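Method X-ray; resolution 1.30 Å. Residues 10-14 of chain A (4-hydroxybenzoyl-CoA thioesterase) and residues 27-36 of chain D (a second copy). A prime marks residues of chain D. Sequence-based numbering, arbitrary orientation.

Chain A 10-14: ARYAE
Chain D, residues 27-36: ATWFEVARLD

Although arginine, tyrosine, threonine, tryptophan and glutamate all take part, no direct hydrogen bond or salt bridge crosses this contact; its closest approach is 3.5 Å, from Ala13 N to Glu31′ OE1, with 314 Å² buried, both sides summed. Several polar atoms are satisfied elsewhere in the structure: Arg11 NH1, Thr28′ OG1, Trp29′ NE1 and Glu31′ OE1.

Residues 27′-36′ lie within a longer α-helix, its phi/psi values near -65/-40. Against it, Ala10 and Arg11 are extended (-58/148 and -110/149), after which residues 12-14 form a 3-10 turn (-57/-36, -64/-20, -85/1). Glu14 N closes this turn on Arg11 O at 2.9 Å, while the Glu14 side chain (chi1 m, chi2 t) folds back to accept a hydrogen bond from Arg11 N to Glu14 OE1, also 2.9 Å. Residues 11 to 13 run against the helix direction: Arg11 CA is 7.0 Å from Val32′ CA, Tyr12 CA 7.9 Å from Glu31′ CA, and Ala13 CA 6.3 Å from Thr28′ CA, the shortest of the three. The CA-to-CB bonds of these six residues and of Leu35′ point toward the other stretch.

Arg11 is extended (m, t, t; chi4 -176°), with Arg11 NE 3.9 Å from Val32′ CG2 (chi1 t) and Arg11 NH1 4.1 Å from Thr28′ CG2. Arg11 NH1 also reaches the edge of the Trp29′ ring, near its plane, 4.3 Å from Trp29′ NE1; the indole (chi1 m, chi2 6°) comes nearer although its CA-to-CB bond points away.

Ala13 CB lies 3.7 Å from Thr28′ OG1 (chi1 m). Glu31′ (t, t, chi3 67°) places Glu31′ OE1 3.7 Å from Tyr12 CB. Glu31′ OE2 makes a long salt bridge, 3.6 Å, with Arg34′ NH1. Tyr12 (t, chi2 -83°) adds an apolar contact, Tyr12 CB to Leu35′ CD1 at 4.3 Å (Leu35′ m, t).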

ATOM      1  N   ALA A  10       8.347   4.461 -11.444  1.00 16.62           N
ATOM      2  CA  ALA A  10       7.028   4.085 -11.041  1.00 17.40           C
ATOM      3  C   ALA A  10       6.818   2.603 -11.151  1.00 17.09           C
ATOM      4  O   ALA A  10       7.367   1.921 -12.079  1.00 19.95           O
ATOM      5  CB  ALA A  10       6.007   4.825 -11.859  1.00 19.40           C
ATOM      6  N   ARG A  11       6.009   2.014 -10.293  1.00 16.04           N
ATOM      7  CA  ARG A  11       5.682   0.595 -10.304  1.00 16.04           C
ATOM      8  C   ARG A  11       4.246   0.410 -10.739  1.00 15.98           C
ATOM      9  O   ARG A  11       3.389   1.210 -10.450  1.00 16.45           O
ATOM     10  CB  ARG A  11       5.835   0.014  -8.869  1.00 16.38           C
ATOM     11  CG  ARG A  11       7.288   0.019  -8.404  1.00 16.29           C
ATOM     12  CD  ARG A  11       7.357  -0.205  -6.923  1.00 16.62           C
ATOM     13  NE  ARG A  11       8.724  -0.338  -6.460  1.00 17.43           N
ATOM     14  CZ  ARG A  11       9.117  -0.627  -5.207  1.00 16.72           C
ATOM     15  NH1 ARG A  11       8.229  -0.846  -4.322  1.00 17.16           N
ATOM     16  NH2 ARG A  11      10.406  -0.797  -5.004  1.00 18.79           N
ATOM     17  N   TYR A  12       3.979  -0.728 -11.399  1.00 16.34           N
ATOM     18  CA  TYR A  12       2.606  -1.049 -11.771  1.00 17.59           C
ATOM     19  C   TYR A  12       1.673  -1.086 -10.599  1.00 16.08           C
ATOM     20  O   TYR A  12       0.553  -0.611 -10.621  1.00 17.68           O
ATOM     21  CB  TYR A  12       2.666  -2.426 -12.487  1.00 19.04           C
ATOM     22  CG  TYR A  12       1.347  -2.804 -13.147  1.00 20.39           C
ATOM     23  CD1 TYR A  12       0.283  -3.397 -12.488  1.00 21.84           C
ATOM     24  CD2 TYR A  12       1.133  -2.389 -14.463  1.00 23.51           C
ATOM     25  CE1 TYR A  12      -0.952  -3.600 -13.145  1.00 23.55           C
ATOM     26  CE2 TYR A  12      -0.019  -2.689 -15.127  1.00 26.95           C
ATOM     27  CZ  TYR A  12      -1.020  -3.243 -14.409  1.00 25.45           C
ATOM     28  OH  TYR A  12      -2.307  -3.594 -15.038  1.00 37.14           O
ATOM     29  N   ALA A  13       2.174  -1.567  -9.476  1.00 17.03           N
ATOM     30  CA  ALA A  13       1.366  -1.649  -8.233  1.00 16.61           C
ATOM     31  C   ALA A  13       0.971  -0.282  -7.734  1.00 15.66           C
ATOM     32  O   ALA A  13       0.008  -0.189  -6.979  1.00 17.05           O
ATOM     33  CB  ALA A  13       2.161  -2.247  -7.105  1.00 17.47           C
ATOM     34  N   GLU A  14       1.649   0.783  -8.123  1.00 15.13           N
ATOM     35  CA  GLU A  14       1.317   2.140  -7.683  1.00 15.76           C
ATOM     36  C   GLU A  14       0.230   2.813  -8.521  1.00 15.80           C
ATOM     37  O   GLU A  14      -0.125   3.975  -8.181  1.00 16.56           O
ATOM     38  CB  GLU A  14       2.592   2.948  -7.676  1.00 16.91           C
ATOM     39  CG  GLU A  14       3.548   2.584  -6.530  1.00 17.12           C
ATOM     40  CD  GLU A  14       4.924   3.158  -6.717  1.00 17.80           C
ATOM     41  OE1 GLU A  14       5.473   3.381  -7.796  1.00 18.40           O
ATOM     42  OE2 GLU A  14       5.606   3.408  -5.606  1.00 19.66           O
TER
ATOM     43  N   ALA D  27       4.613  -9.397  -3.198  1.00 14.46           N
ATOM     44  CA  ALA D  27       4.054  -9.493  -4.574  1.00 14.73           C
ATOM     45  C   ALA D  27       4.463  -8.349  -5.397  1.00 14.84           C
ATOM     46  O   ALA D  27       4.764  -8.512  -6.618  1.00 15.45           O
ATOM     47  CB  ALA D  27       2.548  -9.611  -4.470  1.00 15.93           C
ATOM     48  N   THR D  28       4.569  -7.163  -4.854  1.00 14.15           N
ATOM     49  CA  THR D  28       5.026  -6.003  -5.546  1.00 14.37           C
ATOM     50  C   THR D  28       6.470  -6.121  -6.011  1.00 14.67           C
ATOM     51  O   THR D  28       6.831  -5.787  -7.190  1.00 15.63           O
ATOM     52  CB  THR D  28       4.831  -4.721  -4.823  1.00 15.49           C
ATOM     53  OG1 THR D  28       3.447  -4.565  -4.537  1.00 19.93           O
ATOM     54  CG2 THR D  28       5.362  -3.528  -5.420  1.00 17.18           C
ATOM     55  N   TRP D  29       7.300  -6.685  -5.173  1.00 14.00           N
ATOM     56  CA  TRP D  29       8.714  -6.923  -5.508  1.00 14.85           C
ATOM     57  C   TRP D  29       8.818  -8.018  -6.567  1.00 14.49           C
ATOM     58  O   TRP D  29       9.637  -7.914  -7.517  1.00 14.97           O
ATOM     59  CB  TRP D  29       9.505  -7.321  -4.307  1.00 15.41           C
ATOM     60  CG  TRP D  29       9.708  -6.189  -3.281  1.00 16.02           C
ATOM     61  CD1 TRP D  29       9.162  -4.938  -3.285  1.00 17.44           C
ATOM     62  CD2 TRP D  29      10.472  -6.305  -2.092  1.00 15.13           C
ATOM     63  NE1 TRP D  29       9.552  -4.284  -2.161  1.00 17.45           N
ATOM     64  CE2 TRP D  29      10.451  -5.066  -1.475  1.00 15.62           C
ATOM     65  CE3 TRP D  29      11.211  -7.323  -1.508  1.00 18.03           C
ATOM     66  CZ2 TRP D  29      11.119  -4.822  -0.259  1.00 17.01           C
ATOM     67  CZ3 TRP D  29      11.989  -7.021  -0.359  1.00 18.45           C
ATOM     68  CH2 TRP D  29      11.817  -5.815   0.273  1.00 18.44           C
ATOM     69  N   PHE D  30       8.041  -9.096  -6.492  1.00 14.92           N
ATOM     70  CA  PHE D  30       8.010 -10.120  -7.569  1.00 14.11           C
ATOM     71  C   PHE D  30       7.592  -9.462  -8.856  1.00 14.54           C
ATOM     72  O   PHE D  30       8.169  -9.826  -9.928  1.00 15.32           O
ATOM     73  CB  PHE D  30       7.074 -11.265  -7.237  1.00 14.95           C
ATOM     74  CG  PHE D  30       7.499 -12.219  -6.106  1.00 14.08           C
ATOM     75  CD1 PHE D  30       8.705 -12.168  -5.539  1.00 15.25           C
ATOM     76  CD2 PHE D  30       6.629 -13.227  -5.760  1.00 15.53           C
ATOM     77  CE1 PHE D  30       9.088 -13.089  -4.573  1.00 16.13           C
ATOM     78  CE2 PHE D  30       6.961 -14.216  -4.848  1.00 16.89           C
ATOM     79  CZ  PHE D  30       8.197 -14.087  -4.238  1.00 16.94           C
ATOM     80  N   GLU D  31       6.661  -8.526  -8.857  1.00 14.65           N
ATOM     81  CA  GLU D  31       6.228  -7.867 -10.099  1.00 14.82           C
ATOM     82  C   GLU D  31       7.342  -6.991 -10.705  1.00 15.54           C
ATOM     83  O   GLU D  31       7.574  -7.028 -11.925  1.00 15.45           O
ATOM     84  CB  GLU D  31       4.963  -7.058  -9.810  1.00 16.02           C
ATOM     85  CG  GLU D  31       4.329  -6.324 -11.043  1.00 19.67           C
ATOM     86  CD  GLU D  31       2.888  -5.877 -10.761  1.00 21.48           C
ATOM     87  OE1 GLU D  31       2.901  -5.013  -9.911  1.00 20.85           O
ATOM     88  OE2 GLU D  31       1.923  -6.533 -11.293  1.00 25.51           O
ATOM     89  N   VAL D  32       8.020  -6.238  -9.849  1.00 15.04           N
ATOM     90  CA  VAL D  32       9.143  -5.448 -10.303  1.00 15.06           C
ATOM     91  C   VAL D  32      10.150  -6.439 -10.987  1.00 15.30           C
ATOM     92  O   VAL D  32      10.706  -6.113 -12.060  1.00 15.98           O
ATOM     93  CB  VAL D  32       9.784  -4.649  -9.134  1.00 15.93           C
ATOM     94  CG1 VAL D  32      11.118  -4.040  -9.536  1.00 17.60           C
ATOM     95  CG2 VAL D  32       8.858  -3.592  -8.665  1.00 17.40           C
ATOM     96  N   ALA D  33      10.486  -7.507 -10.327  1.00 14.65           N
ATOM     97  CA  ALA D  33      11.479  -8.480 -10.863  1.00 14.67           C
ATOM     98  C   ALA D  33      11.009  -9.117 -12.132  1.00 14.25           C
ATOM     99  O   ALA D  33      11.817  -9.239 -13.084  1.00 15.08           O
ATOM    100  CB  ALA D  33      11.788  -9.474  -9.765  1.00 15.53           C
ATOM    101  N   ARG D  34       9.762  -9.495 -12.235  1.00 14.80           N
ATOM    102  CA  ARG D  34       9.199 -10.097 -13.460  1.00 15.71           C
ATOM    103  C   ARG D  34       9.196  -9.124 -14.596  1.00 15.37           C
ATOM    104  O   ARG D  34       9.574  -9.537 -15.726  1.00 15.84           O
ATOM    105  CB  ARG D  34       7.782 -10.577 -13.134  1.00 16.94           C
ATOM    106  CG  ARG D  34       7.014 -11.220 -14.295  1.00 17.47           C
ATOM    107  CD  ARG D  34       5.683 -11.800 -13.770  1.00 16.84           C
ATOM    108  NE  ARG D  34       4.702 -10.817 -13.276  1.00 16.89           N
ATOM    109  CZ  ARG D  34       4.351 -10.631 -12.025  1.00 17.93           C
ATOM    110  NH1 ARG D  34       3.341  -9.811 -11.786  1.00 20.52           N
ATOM    111  NH2 ARG D  34       4.953 -11.191 -10.996  1.00 17.34           N
ATOM    112  N   LEU D  35       8.827  -7.885 -14.396  1.00 15.44           N
ATOM    113  CA  LEU D  35       8.881  -6.899 -15.443  1.00 16.92           C
ATOM    114  C   LEU D  35      10.317  -6.617 -15.850  1.00 16.89           C
ATOM    115  O   LEU D  35      10.587  -6.418 -17.098  1.00 19.32           O
ATOM    116  CB  LEU D  35       8.121  -5.655 -15.026  1.00 17.94           C
ATOM    117  CG  LEU D  35       6.627  -5.817 -14.891  1.00 19.91           C
ATOM    118  CD1 LEU D  35       5.978  -4.649 -14.222  1.00 22.60           C
ATOM    119  CD2 LEU D  35       6.023  -6.006 -16.293  1.00 22.16           C
ATOM    120  N   ASP D  36      11.270  -6.727 -14.981  1.00 15.92           N
ATOM    121  CA  ASP D  36      12.682  -6.620 -15.318  1.00 15.83           C
ATOM    122  C   ASP D  36      13.087  -7.784 -16.102  1.00 16.89           C
ATOM    123  O   ASP D  36      13.856  -7.610 -17.144  1.00 17.51           O
ATOM    124  CB  ASP D  36      13.504  -6.485 -14.019  1.00 17.14           C
ATOM    125  CG  ASP D  36      15.003  -6.189 -14.197  1.00 18.15           C
ATOM    126  OD1 ASP D  36      15.300  -5.270 -15.037  1.00 21.91           O
ATOM    127  OD2 ASP D  36      15.844  -6.836 -13.553  1.00 20.38           O
TER